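Local atomic coordinates of shikimate dehydrogenase (NADP(+)) (Peptoclostridium difficile, PDB entry 5DZS), a protein that probably catalyses the reversible NADPH-linked reduction of 3-dehydroshikimate to shikimate, a step in chorismate and aromatic amino acid biosynthesis. Residues D204-L209 / E217-G222; I114-K119 / L134-D139; S16-K21 / N262-E267; A49-G54 / N93-Y98. All coordinates share one frame; numbering follows the deposited sequence.

Contact 1: D204-L209 / E217-G222; sequences DILIDL and EFLRIG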
loop_
_atom_site.group_PDB
_atom_site.type_symbol
_atom_site.label_atom_id
_atom_site.label_comp_id
_atom_site.label_asym_id
_atom_site.label_seq_id
_atom_site.Cartn_x
_atom_site.Cartn_y
_atom_site.Cartn_z
ATOM N N ASP B 204 -21.976 -11.028 26.233
ATOM C CA ASP B 204 -22.867 -11.522 25.175
ATOM C C ASP B 204 -22.130 -12.077 23.957
ATOM O O ASP B 204 -22.625 -12.995 23.296
ATOM C CB ASP B 204 -23.773 -10.388 24.679
ATOM C CG ASP B 204 -24.762 -9.918 25.721
ATOM O OD1 ASP B 204 -25.161 -10.718 26.598
ATOM O OD2 ASP B 204 -25.165 -8.740 25.646
ATOM N N ILE B 205 -20.956 -11.517 23.666
ATOM C CA ILE B 205 -20.186 -11.892 22.474
ATOM C C ILE B 205 -18.743 -12.205 22.848
ATOM O O ILE B 205 -18.117 -11.442 23.588
ATOM C CB ILE B 205 -20.179 -10.729 21.459
ATOM C CG1 ILE B 205 -21.624 -10.314 21.117
ATOM C CG2 ILE B 205 -19.393 -11.104 20.206
ATOM C CD1 ILE B 205 -21.724 -9.037 20.308
ATOM N N LEU B 206 -18.248 -13.352 22.393
ATOM C CA LEU B 206 -16.862 -13.733 22.611
ATOM C C LEU B 206 -16.110 -13.708 21.298
ATOM O O LEU B 206 -16.553 -14.300 20.316
ATOM C CB LEU B 206 -16.718 -15.140 23.191
ATOM C CG LEU B 206 -17.000 -15.373 24.668
ATOM C CD1 LEU B 206 -18.486 -15.244 24.945
ATOM C CD2 LEU B 206 -16.491 -16.754 25.056
ATOM N N ILE B 207 -14.968 -13.035 21.281
ATOM C CA ILE B 207 -14.120 -13.017 20.100
ATOM C C ILE B 207 -12.769 -13.584 20.495
ATOM O O ILE B 207 -12.130 -13.094 21.421
ATOM C CB ILE B 207 -13.951 -11.596 19.528
ATOM C CG1 ILE B 207 -15.328 -11.045 19.127
ATOM C CG2 ILE B 207 -12.991 -11.610 18.340
ATOM C CD1 ILE B 207 -15.314 -9.590 18.722
ATOM N N ASP B 208 -12.340 -14.633 19.806
ATOM C CA ASP B 208 -11.038 -15.225 20.104
ATOM C C ASP B 208 -10.134 -15.049 18.894
ATOM O O ASP B 208 -10.466 -15.507 17.818
ATOM C CB ASP B 208 -11.200 -16.712 20.457
ATOM C CG ASP B 208 -9.971 -17.292 21.157
ATOM O OD1 ASP B 208 -8.919 -16.606 21.217
ATOM O OD2 ASP B 208 -10.071 -18.426 21.670
ATOM N N LEU B 209 -8.999 -14.382 19.066
ATOM C CA LEU B 209 -8.087 -14.182 17.937
ATOM C C LEU B 209 -7.332 -15.457 17.594
ATOM O O LEU B 209 -6.739 -15.566 16.513
ATOM C CB LEU B 209 -7.128 -13.022 18.192
ATOM C CG LEU B 209 -7.790 -11.664 18.456
ATOM C CD1 LEU B 209 -6.757 -10.546 18.516
ATOM C CD2 LEU B 209 -8.872 -11.351 17.427
ATOM N N GLU B 217 -11.163 -23.698 24.337
ATOM C CA GLU B 217 -12.030 -23.876 25.489
ATOM C C GLU B 217 -12.847 -22.601 25.712
ATOM O O GLU B 217 -14.014 -22.656 26.084
ATOM C CB GLU B 217 -11.199 -24.208 26.732
ATOM C CG GLU B 217 -12.007 -24.477 27.993
ATOM C CD GLU B 217 -12.877 -25.724 27.911
ATOM O OE1 GLU B 217 -12.801 -26.449 26.903
ATOM O OE2 GLU B 217 -13.633 -25.991 28.869
ATOM N N PHE B 218 -12.211 -21.458 25.475
ATOM C CA PHE B 218 -12.854 -20.146 25.605
ATOM C C PHE B 218 -14.152 -20.115 24.796
ATOM O O PHE B 218 -15.220 -19.830 25.338
ATOM C CB PHE B 218 -11.848 -19.078 25.150
ATOM C CG PHE B 218 -12.363 -17.660 25.151
ATOM C CD1 PHE B 218 -12.661 -17.006 26.326
ATOM C CD2 PHE B 218 -12.416 -16.936 23.960
ATOM C CE1 PHE B 218 -13.097 -15.688 26.320
ATOM C CE2 PHE B 218 -12.836 -15.613 23.947
ATOM C CZ PHE B 218 -13.183 -14.989 25.127
ATOM N N LEU B 219 -14.062 -20.430 23.503
ATOM C CA LEU B 219 -15.256 -20.437 22.643
ATOM C C LEU B 219 -16.148 -21.640 22.902
ATOM O O LEU B 219 -17.363 -21.567 22.724
ATOM C CB LEU B 219 -14.873 -20.385 21.161
ATOM C CG LEU B 219 -14.103 -19.137 20.736
ATOM C CD1 LEU B 219 -13.913 -19.127 19.223
ATOM C CD2 LEU B 219 -14.821 -17.881 21.208
ATOM N N ARG B 220 -15.541 -22.745 23.316
ATOM C CA ARG B 220 -16.296 -23.943 23.620
ATOM C C ARG B 220 -17.182 -23.658 24.837
ATOM O O ARG B 220 -18.341 -24.065 24.864
ATOM C CB ARG B 220 -15.348 -25.134 23.790
ATOM C CG ARG B 220 -15.992 -26.460 24.173
ATOM C CD ARG B 220 -15.250 -27.640 23.536
ATOM N NE ARG B 220 -13.794 -27.452 23.453
ATOM C CZ ARG B 220 -12.879 -28.131 24.148
ATOM N NH1 ARG B 220 -11.588 -27.858 23.977
ATOM N NH2 ARG B 220 -13.235 -29.075 25.019
ATOM N N ILE B 221 -16.660 -22.907 25.810
ATOM C CA ILE B 221 -17.460 -22.517 26.988
ATOM C C ILE B 221 -18.553 -21.522 26.578
ATOM O O ILE B 221 -19.670 -21.574 27.089
ATOM C CB ILE B 221 -16.595 -21.892 28.113
ATOM C CG1 ILE B 221 -15.662 -22.945 28.723
ATOM C CG2 ILE B 221 -17.479 -21.319 29.228
ATOM C CD1 ILE B 221 -14.621 -22.371 29.666
ATOM N N GLY B 222 -18.220 -20.613 25.664
ATOM C CA GLY B 222 -19.175 -19.609 25.193
ATOM C C GLY B 222 -20.342 -20.215 24.438
ATOM O O GLY B 222 -21.493 -19.836 24.650
#
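The ring of F218 meets L206 and D208 in a beta-alpha-beta unit of the Rossmann-type NADP(+)-binding domain, where strand 205-208 leads into helix 217-224 and then strand 228-230. The axes of strand 205-208 and helix segment 217-222 run nearly antiparallel, as expected where the chain turns back over its own sheet. L206 delivers CD2 over one face of the F218 ring, 3.8 Å from the ring centroid and 12° off the normal, a CH-pi contact. The ring edge is met differently: CE2 of F218 is 3.6 Å from the backbone O of I207, which lies near the ring plane. F218 reaches the strand because its CG stands anti to the backbone N (chi1 177°). The D208 carboxylate is turned almost perpendicular to the ring, with planes 86° apart. Its oxygens are held by other partners: OD1 accepts hydrogen bonds from N180 and the backbone N of I210, while OD2 is bonded to OG1 of T216. These bonds fix the rotation of a buried acid next to L209, predicted to bind NADP(+). L219 packs beside the ring on the strand side chains, its CG 3.8 Å from CB of D208 and its CD2 3.9 Å from CB of L206.

Contact 2: I114-K119 / L134-D139; sequences IDVQGK and LTYFID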
loop_
_atom_site.group_PDB
_atom_site.type_symbol
_atom_site.label_atom_id
_atom_site.label_comp_id
_atom_site.label_asym_id
_atom_site.label_seq_id
_atom_site.Cartn_x
_atom_site.Cartn_y
_atom_site.Cartn_z
ATOM N N ILE B 114 -20.789 -7.486 13.772
ATOM C CA ILE B 114 -20.670 -6.997 15.139
ATOM C C ILE B 114 -20.313 -5.507 15.113
ATOM O O ILE B 114 -19.202 -5.124 14.715
ATOM C CB ILE B 114 -19.600 -7.766 15.942
ATOM C CG1 ILE B 114 -19.921 -9.262 15.994
ATOM C CG2 ILE B 114 -19.501 -7.209 17.357
ATOM C CD1 ILE B 114 -18.777 -10.110 16.508
ATOM N N ASP B 115 -21.268 -4.670 15.520
ATOM C CA ASP B 115 -21.064 -3.228 15.598
ATOM C C ASP B 115 -20.712 -2.932 17.048
ATOM O O ASP B 115 -21.481 -3.261 17.945
ATOM C CB ASP B 115 -22.346 -2.490 15.191
ATOM C CG ASP B 115 -22.200 -0.976 15.223
ATOM O OD1 ASP B 115 -21.063 -0.464 15.154
ATOM O OD2 ASP B 115 -23.248 -0.295 15.306
ATOM N N VAL B 116 -19.558 -2.317 17.283
ATOM C CA VAL B 116 -19.108 -2.036 18.652
ATOM C C VAL B 116 -19.564 -0.661 19.153
ATOM O O VAL B 116 -19.314 -0.302 20.305
ATOM C CB VAL B 116 -17.566 -2.158 18.784
ATOM C CG1 VAL B 116 -17.078 -3.467 18.169
ATOM C CG2 VAL B 116 -16.855 -0.993 18.123
ATOM N N GLN B 117 -20.222 0.097 18.277
ATOM C CA GLN B 117 -20.740 1.430 18.606
ATOM C C GLN B 117 -21.535 1.438 19.909
ATOM O O GLN B 117 -22.497 0.691 20.055
ATOM C CB GLN B 117 -21.639 1.926 17.463
ATOM C CG GLN B 117 -22.382 3.230 17.733
ATOM C CD GLN B 117 -21.455 4.406 17.974
ATOM O OE1 GLN B 117 -20.341 4.447 17.458
ATOM N NE2 GLN B 117 -21.924 5.381 18.747
ATOM N N GLY B 118 -21.121 2.287 20.847
ATOM C CA GLY B 118 -21.802 2.434 22.132
ATOM C C GLY B 118 -21.816 1.213 23.039
ATOM O O GLY B 118 -22.594 1.161 23.994
ATOM N N LYS B 119 -20.949 0.238 22.770
ATOM C CA LYS B 119 -20.923 -0.977 23.583
ATOM C C LYS B 119 -19.831 -0.970 24.651
ATOM O O LYS B 119 -19.044 -0.031 24.754
ATOM C CB LYS B 119 -20.808 -2.200 22.685
ATOM C CG LYS B 119 -22.046 -2.382 21.832
ATOM C CD LYS B 119 -22.019 -3.679 21.060
ATOM C CE LYS B 119 -23.296 -3.825 20.245
ATOM N NZ LYS B 119 -23.247 -5.013 19.349
ATOM N N LEU B 134 -7.528 -2.351 20.915
ATOM C CA LEU B 134 -7.830 -1.129 21.638
ATOM C C LEU B 134 -8.037 0.010 20.630
ATOM O O LEU B 134 -9.011 0.740 20.710
ATOM C CB LEU B 134 -6.696 -0.795 22.621
ATOM C CG LEU B 134 -6.751 0.537 23.383
ATOM C CD1 LEU B 134 -5.944 0.442 24.679
ATOM C CD2 LEU B 134 -6.290 1.720 22.529
ATOM N N THR B 135 -7.111 0.129 19.683
ATOM C CA THR B 135 -7.162 1.178 18.661
ATOM C C THR B 135 -8.454 1.064 17.838
ATOM O O THR B 135 -9.158 2.062 17.619
ATOM C CB THR B 135 -5.913 1.108 17.748
ATOM O OG1 THR B 135 -4.722 1.154 18.549
ATOM C CG2 THR B 135 -5.883 2.263 16.755
ATOM N N TYR B 136 -8.768 -0.152 17.400
ATOM C CA TYR B 136 -9.979 -0.395 16.623
ATOM C C TYR B 136 -11.244 -0.067 17.410
ATOM O O TYR B 136 -12.117 0.657 16.912
ATOM C CB TYR B 136 -10.027 -1.848 16.135
ATOM C CG TYR B 136 -11.350 -2.206 15.517
ATOM C CD1 TYR B 136 -11.663 -1.805 14.233
ATOM C CD2 TYR B 136 -12.295 -2.923 16.231
ATOM C CE1 TYR B 136 -12.885 -2.121 13.669
ATOM C CE2 TYR B 136 -13.525 -3.239 15.685
ATOM C CZ TYR B 136 -13.815 -2.841 14.405
ATOM O OH TYR B 136 -15.054 -3.163 13.867
ATOM N N PHE B 137 -11.360 -0.605 18.624
ATOM C CA PHE B 137 -12.548 -0.348 19.450
ATOM C C PHE B 137 -12.791 1.157 19.701
ATOM O O PHE B 137 -13.925 1.628 19.603
ATOM C CB PHE B 137 -12.475 -1.076 20.808
ATOM C CG PHE B 137 -12.762 -2.563 20.760
ATOM C CD1 PHE B 137 -13.874 -3.071 20.104
ATOM C CD2 PHE B 137 -11.985 -3.447 21.496
ATOM C CE1 PHE B 137 -14.148 -4.436 20.115
ATOM C CE2 PHE B 137 -12.255 -4.807 21.517
ATOM C CZ PHE B 137 -13.331 -5.307 20.827
ATOM N N ILE B 138 -11.734 1.896 20.038
ATOM C CA ILE B 138 -11.841 3.339 20.313
ATOM C C ILE B 138 -12.274 4.122 19.077
ATOM O O ILE B 138 -13.106 5.026 19.167
ATOM C CB ILE B 138 -10.505 3.937 20.809
ATOM C CG1 ILE B 138 -10.059 3.290 22.131
ATOM C CG2 ILE B 138 -10.624 5.448 20.979
ATOM C CD1 ILE B 138 -10.905 3.642 23.335
ATOM N N ASP B 139 -11.689 3.791 17.932
ATOM C CA ASP B 139 -12.051 4.452 16.685
ATOM C C ASP B 139 -13.491 4.147 16.292
ATOM O O ASP B 139 -14.148 4.966 15.651
ATOM C CB ASP B 139 -11.132 4.005 15.548
ATOM C CG ASP B 139 -9.711 4.520 15.691
ATOM O OD1 ASP B 139 -9.433 5.396 16.549
ATOM O OD2 ASP B 139 -8.858 4.052 14.915
#
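Between V116 and K119 the backbone makes a type II beta turn, closed by a hydrogen bond of 3.0 Å from K119 N to V116 O, with G118 at positive phi (64°). The turn precedes strand 120-124 of the parallel Rossmann-type sheet, and the helix facing it, 128-139, follows that strand, so the contact joins the entrance of the strand to the far end of the next helix. V116 is the turn residue that meets the helix. Its CG1 comes to the edge of the F137 ring, in the ring plane, 3.6 Å from CE1, and the two side chains cross at about a right angle. With F137 CG beside its own backbone N (chi1 -76°), the ring extends from the helix so that CD1 and CE1 face the valine. The same methyl approaches Y136 more loosely and obliquely. F109 of helix 101-111 touches V116 and meets the Y136 ring with planes at about 40°, and I177 also packs on V116; this buried valine therefore sits among two helices and the sheet. On the V116 side of F137, CD1 also receives the branch point: V116 CB lies 4.0 Å from F137 CD1.

Contact 3: S16-K21 / N262-E267; sequences SPQIHK and NELKLE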
loop_
_atom_site.group_PDB
_atom_site.type_symbol
_atom_site.label_atom_id
_atom_site.label_comp_id
_atom_site.label_asym_id
_atom_site.label_seq_id
_atom_site.Cartn_x
_atom_site.Cartn_y
_atom_site.Cartn_z
ATOM N N SER B 16 -0.482 -20.250 9.136
ATOM C CA SER B 16 -0.084 -19.219 8.158
ATOM C C SER B 16 0.625 -19.754 6.916
ATOM O O SER B 16 0.347 -19.289 5.814
ATOM C CB SER B 16 0.736 -18.096 8.814
ATOM O OG SER B 16 -0.125 -17.349 9.659
ATOM N N PRO B 17 1.552 -20.709 7.057
ATOM C CA PRO B 17 2.167 -21.173 5.826
ATOM C C PRO B 17 1.152 -21.779 4.840
ATOM O O PRO B 17 1.254 -21.527 3.654
ATOM C CB PRO B 17 3.207 -22.200 6.307
ATOM C CG PRO B 17 3.553 -21.737 7.695
ATOM C CD PRO B 17 2.237 -21.255 8.253
ATOM N N GLN B 18 0.151 -22.501 5.332
ATOM C CA GLN B 18 -0.870 -23.086 4.461
ATOM C C GLN B 18 -1.719 -21.992 3.805
ATOM O O GLN B 18 -2.033 -22.076 2.617
ATOM C CB GLN B 18 -1.767 -24.045 5.246
ATOM C CG GLN B 18 -2.795 -24.747 4.371
ATOM C CD GLN B 18 -3.718 -25.689 5.130
ATOM O OE1 GLN B 18 -3.791 -25.662 6.361
ATOM N NE2 GLN B 18 -4.441 -26.526 4.386
ATOM N N ILE B 19 -2.116 -20.969 4.573
ATOM C CA ILE B 19 -2.890 -19.882 4.012
ATOM C C ILE B 19 -2.111 -19.202 2.899
ATOM O O ILE B 19 -2.632 -18.980 1.802
ATOM C CB ILE B 19 -3.289 -18.832 5.092
ATOM C CG1 ILE B 19 -4.260 -19.456 6.111
ATOM C CG2 ILE B 19 -3.869 -17.586 4.426
ATOM C CD1 ILE B 19 -4.580 -18.557 7.300
ATOM N N HIS B 20 -0.862 -18.804 3.175
ATOM C CA HIS B 20 -0.055 -18.139 2.159
ATOM C C HIS B 20 0.172 -19.001 0.916
ATOM O O HIS B 20 0.156 -18.480 -0.190
ATOM C CB HIS B 20 1.268 -17.619 2.747
ATOM C CG HIS B 20 1.095 -16.420 3.629
ATOM N ND1 HIS B 20 1.101 -15.138 3.145
ATOM C CD2 HIS B 20 0.916 -16.314 4.963
ATOM C CE1 HIS B 20 0.941 -14.288 4.137
ATOM N NE2 HIS B 20 0.834 -14.975 5.259
ATOM N N LYS B 21 0.377 -20.303 1.109
ATOM C CA LYS B 21 0.501 -21.244 -0.024
ATOM C C LYS B 21 -0.730 -21.142 -0.913
ATOM O O LYS B 21 -0.613 -21.014 -2.124
ATOM C CB LYS B 21 0.664 -22.679 0.462
ATOM C CG LYS B 21 0.709 -23.701 -0.677
ATOM C CD LYS B 21 0.888 -25.119 -0.148
ATOM C CE LYS B 21 1.059 -26.146 -1.255
ATOM N NZ LYS B 21 2.233 -25.900 -2.127
ATOM N N ASN B 262 -13.427 -20.173 3.053
ATOM C CA ASN B 262 -14.379 -21.285 2.984
ATOM C C ASN B 262 -13.704 -22.602 2.632
ATOM O O ASN B 262 -14.059 -23.658 3.178
ATOM C CB ASN B 262 -15.513 -20.972 1.999
ATOM C CG ASN B 262 -16.406 -19.838 2.478
ATOM O OD1 ASN B 262 -16.700 -19.715 3.667
ATOM N ND2 ASN B 262 -16.856 -19.012 1.545
ATOM N N GLU B 263 -12.739 -22.562 1.714
ATOM C CA GLU B 263 -12.042 -23.784 1.331
ATOM C C GLU B 263 -11.193 -24.285 2.497
ATOM O O GLU B 263 -11.144 -25.490 2.753
ATOM C CB GLU B 263 -11.235 -23.599 0.030
ATOM C CG GLU B 263 -12.132 -23.459 -1.207
ATOM C CD GLU B 263 -11.358 -23.345 -2.510
ATOM O OE1 GLU B 263 -10.103 -23.368 -2.458
ATOM O OE2 GLU B 263 -12.014 -23.231 -3.581
ATOM N N LEU B 264 -10.554 -23.375 3.228
ATOM C CA LEU B 264 -9.724 -23.775 4.373
ATOM C C LEU B 264 -10.541 -24.253 5.557
ATOM O O LEU B 264 -10.158 -25.205 6.241
ATOM C CB LEU B 264 -8.823 -22.621 4.822
ATOM C CG LEU B 264 -7.623 -22.321 3.947
ATOM C CD1 LEU B 264 -6.972 -21.042 4.451
ATOM C CD2 LEU B 264 -6.636 -23.481 3.965
ATOM N N LYS B 265 -11.678 -23.603 5.784
ATOM C CA LYS B 265 -12.569 -23.943 6.891
ATOM C C LYS B 265 -13.072 -25.394 6.799
ATOM O O LYS B 265 -13.483 -25.973 7.805
ATOM C CB LYS B 265 -13.708 -22.921 6.933
ATOM C CG LYS B 265 -14.733 -23.071 8.037
ATOM C CD LYS B 265 -15.380 -21.715 8.292
ATOM C CE LYS B 265 -16.714 -21.809 9.007
ATOM N NZ LYS B 265 -17.785 -22.278 8.085
ATOM N N LEU B 266 -13.020 -25.976 5.598
ATOM C CA LEU B 266 -13.397 -27.382 5.393
ATOM C C LEU B 266 -12.193 -28.314 5.594
ATOM O O LEU B 266 -12.301 -29.346 6.254
ATOM C CB LEU B 266 -13.951 -27.597 3.984
ATOM C CG LEU B 266 -15.213 -26.834 3.593
ATOM C CD1 LEU B 266 -15.532 -27.094 2.127
ATOM C CD2 LEU B 266 -16.391 -27.208 4.483
ATOM N N GLU B 267 -11.052 -27.935 5.017
ATOM C CA GLU B 267 -9.813 -28.733 5.085
ATOM C C GLU B 267 -9.423 -29.159 6.493
ATOM O O GLU B 267 -8.935 -30.269 6.690
ATOM C CB GLU B 267 -8.650 -27.963 4.465
ATOM C CG GLU B 267 -8.820 -27.680 2.986
ATOM C CD GLU B 267 -8.066 -26.445 2.550
ATOM O OE1 GLU B 267 -6.863 -26.325 2.874
ATOM O OE2 GLU B 267 -8.676 -25.599 1.861
#
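Q18 reaches from helix 16-27 toward L264 and E267 on helix 255-268. CB leaves the helix toward the partner, and CG stands anti to the backbone N (chi1 -177°), with the chain extended beyond CG. CG passes L264 CD2 at 4.1 Å, and CD comes closer to the same methyl, at 3.8 Å. At the tip, NE2 is again 3.8 Å from L264 CD2 and 2.9 Å from E267 OE1. The N-H angle is poor, so this short approach does not count as a hydrogen bond, and the amide and carboxylate planes stand 61° apart; E267 is also poorly ordered. The clearer partner of E267 is R22, in a salt bridge to OE2. The next residue, I19, supplies the apolar half: its CG1 meets L264 CD1 at 3.6 Å, the side chains crossing at about a right angle. L264 thus divides its two methyls between I19 and Q18. S16, which starts helix 16-27, is predicted to bind shikimate. The axes of segments 16-21 and 262-267 cross at 138°, 11.5 Å apart, joining the substrate-binding domain to the C-terminal helix, while helix 233-248 packs on I19 through L236, V237 and A240, and strand 31-37 touches S16 and P17.

Contact 4: A49-G54 / N93-Y98; sequences AIKLLG and NMLYGY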
loop_
_atom_site.group_PDB
_atom_site.type_symbol
_atom_site.label_atom_id
_atom_site.label_comp_id
_atom_site.label_asym_id
_atom_site.label_seq_id
_atom_site.Cartn_x
_atom_site.Cartn_y
_atom_site.Cartn_z
ATOM N N ALA B 49 20.022 -11.206 8.379
ATOM C CA ALA B 49 19.784 -12.436 7.610
ATOM C C ALA B 49 18.764 -12.216 6.507
ATOM O O ALA B 49 18.940 -12.714 5.392
ATOM C CB ALA B 49 19.380 -13.572 8.510
ATOM N N ILE B 50 17.685 -11.472 6.794
ATOM C CA ILE B 50 16.681 -11.143 5.760
ATOM C C ILE B 50 17.352 -10.422 4.605
ATOM O O ILE B 50 17.173 -10.741 3.429
ATOM C CB ILE B 50 15.568 -10.238 6.338
ATOM C CG1 ILE B 50 14.587 -11.083 7.127
ATOM C CG2 ILE B 50 14.891 -9.439 5.232
ATOM C CD1 ILE B 50 13.581 -10.251 7.935
ATOM N N LYS B 51 18.121 -9.398 4.933
ATOM C CA LYS B 51 18.812 -8.624 3.918
ATOM C C LYS B 51 19.798 -9.471 3.140
ATOM O O LYS B 51 19.850 -9.398 1.903
ATOM C CB LYS B 51 19.531 -7.408 4.555
ATOM C CG LYS B 51 18.574 -6.398 5.129
ATOM C CD LYS B 51 19.325 -5.388 6.003
ATOM C CE LYS B 51 18.381 -4.468 6.727
ATOM N NZ LYS B 51 19.166 -3.673 7.742
ATOM N N LEU B 52 20.591 -10.283 3.835
ATOM C CA LEU B 52 21.622 -11.066 3.180
ATOM C C LEU B 52 21.041 -12.043 2.153
ATOM O O LEU B 52 21.533 -12.140 1.040
ATOM C CB LEU B 52 22.450 -11.846 4.217
ATOM C CG LEU B 52 23.629 -12.607 3.618
ATOM C CD1 LEU B 52 24.746 -11.689 3.174
ATOM C CD2 LEU B 52 24.146 -13.649 4.616
ATOM N N LEU B 53 19.997 -12.740 2.565
ATOM C CA LEU B 53 19.402 -13.804 1.760
ATOM C C LEU B 53 18.254 -13.321 0.884
ATOM O O LEU B 53 17.676 -14.119 0.139
ATOM C CB LEU B 53 19.011 -15.003 2.631
ATOM C CG LEU B 53 20.135 -15.676 3.424
ATOM C CD1 LEU B 53 19.634 -16.900 4.182
ATOM C CD2 LEU B 53 21.253 -16.071 2.502
ATOM N N GLY B 54 17.936 -12.022 0.919
ATOM C CA GLY B 54 16.889 -11.511 0.035
ATOM C C GLY B 54 15.517 -12.054 0.298
ATOM O O GLY B 54 14.789 -12.361 -0.651
ATOM N N ASN B 93 17.485 -3.162 0.186
ATOM C CA ASN B 93 18.256 -3.419 1.391
ATOM C C ASN B 93 17.782 -2.702 2.649
ATOM O O ASN B 93 18.527 -2.602 3.638
ATOM C CB ASN B 93 19.756 -3.124 1.142
ATOM C CG ASN B 93 20.667 -4.002 1.964
ATOM O OD1 ASN B 93 20.463 -5.211 2.059
ATOM N ND2 ASN B 93 21.701 -3.402 2.535
ATOM N N MET B 94 16.527 -2.235 2.604
ATOM C CA MET B 94 15.890 -1.551 3.715
ATOM C C MET B 94 14.679 -2.359 4.152
ATOM O O MET B 94 14.078 -3.074 3.349
ATOM C CB MET B 94 15.438 -0.148 3.297
ATOM C CG MET B 94 16.572 0.764 2.890
ATOM S SD MET B 94 17.644 1.180 4.272
ATOM C CE MET B 94 16.754 2.558 4.952
ATOM N N LEU B 95 14.340 -2.260 5.431
ATOM C CA LEU B 95 13.174 -2.941 5.983
ATOM C C LEU B 95 12.080 -1.956 6.380
ATOM O O LEU B 95 12.329 -1.002 7.118
ATOM C CB LEU B 95 13.546 -3.806 7.196
ATOM C CG LEU B 95 14.558 -4.913 6.890
ATOM C CD1 LEU B 95 14.888 -5.668 8.179
ATOM C CD2 LEU B 95 14.081 -5.854 5.824
ATOM N N TYR B 96 10.870 -2.232 5.886
ATOM C CA TYR B 96 9.660 -1.449 6.123
ATOM C C TYR B 96 8.709 -2.270 6.952
ATOM O O TYR B 96 8.421 -3.436 6.612
ATOM C CB TYR B 96 8.970 -1.109 4.801
ATOM C CG TYR B 96 9.749 -0.165 3.903
ATOM C CD1 TYR B 96 10.868 -0.590 3.200
ATOM C CD2 TYR B 96 9.328 1.130 3.726
ATOM C CE1 TYR B 96 11.572 0.288 2.404
ATOM C CE2 TYR B 96 10.011 1.988 2.907
ATOM C CZ TYR B 96 11.134 1.571 2.267
ATOM O OH TYR B 96 11.836 2.427 1.416
ATOM N N GLY B 97 8.218 -1.694 8.023
ATOM C CA GLY B 97 7.277 -2.348 8.922
ATOM C C GLY B 97 5.852 -1.839 8.797
ATOM O O GLY B 97 5.626 -0.612 8.756
ATOM N N TYR B 98 4.899 -2.774 8.813
ATOM C CA TYR B 98 3.477 -2.495 8.708
ATOM C C TYR B 98 2.725 -3.298 9.747
ATOM O O TYR B 98 3.273 -4.242 10.337
ATOM C CB TYR B 98 2.940 -2.903 7.315
ATOM C CG TYR B 98 3.672 -2.303 6.151
ATOM C CD1 TYR B 98 4.868 -2.846 5.684
ATOM C CD2 TYR B 98 3.184 -1.195 5.499
ATOM C CE1 TYR B 98 5.545 -2.281 4.641
ATOM C CE2 TYR B 98 3.846 -0.661 4.402
ATOM C CZ TYR B 98 5.037 -1.233 3.976
ATOM O OH TYR B 98 5.719 -0.685 2.891
HETATM O O HOH W 1 19.162 -7.056 0.504
HETATM O O HOH W 2 22.332 -7.192 1.294
#
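K51 lays its aliphatic chain across N93 and L95, joining helix 46-53 to strand 94-98 in the alpha/beta substrate-binding domain, at the start of the second strand of the hairpin 87-91/94-98. In the first shell, K51 CB lies 3.5 Å from N93 OD1, and farther out K51 CE comes within 3.6 Å of N93 O and 3.9 Å of L95 CG. The methylenes pass the asparagine at about a right angle before reaching the leucine. The extended chain beyond CG (chi2 168°, chi3 -173°) makes this run possible. Deeper in, in the conformer given, I50 CG2 lies 3.7 Å from L95 CD2, the side chains meeting at a slant, so L95 receives both residues of the helix. The polar end of the lysine belongs to a second shell: NZ forms a salt bridge with D47, one helical turn earlier. D73 OD2 accepts a hydrogen bond from L95 N, and I88 and L90 of strand 87-91 pack on L95. N93 has positive phi (66°) in the short turn leading into the strand. Two waters connect it to the helix. One lies 2.7 Å from N93 OD1 and 2.8 Å from K51 O, bridging them; the second is 2.8 Å from N93 OD1, with a weak bond to K51 O.

How the contacts relate
Contacts 1 and 2 belong to the parallel six-stranded sheet of the nucleotide-binding domain and its helices. Their centres are 18 Å apart, and they touch through I114 CD1, which packs on I205 CG2 at 3.9 Å. Contact 4 lies in the mixed sheet of the substrate-binding domain, about 34 Å from contact 2 and 37 Å from contact 1, centre to centre, and opposite both across the chain's centre. Along the chain, contacts 4, 2 and 1 follow in series, all nested within the loop closed by contact 3. That contact brings helix 255-268, near the C-terminus, back to helix 16-27 of the substrate-binding domain, after the chain has passed through the nucleotide-binding domain.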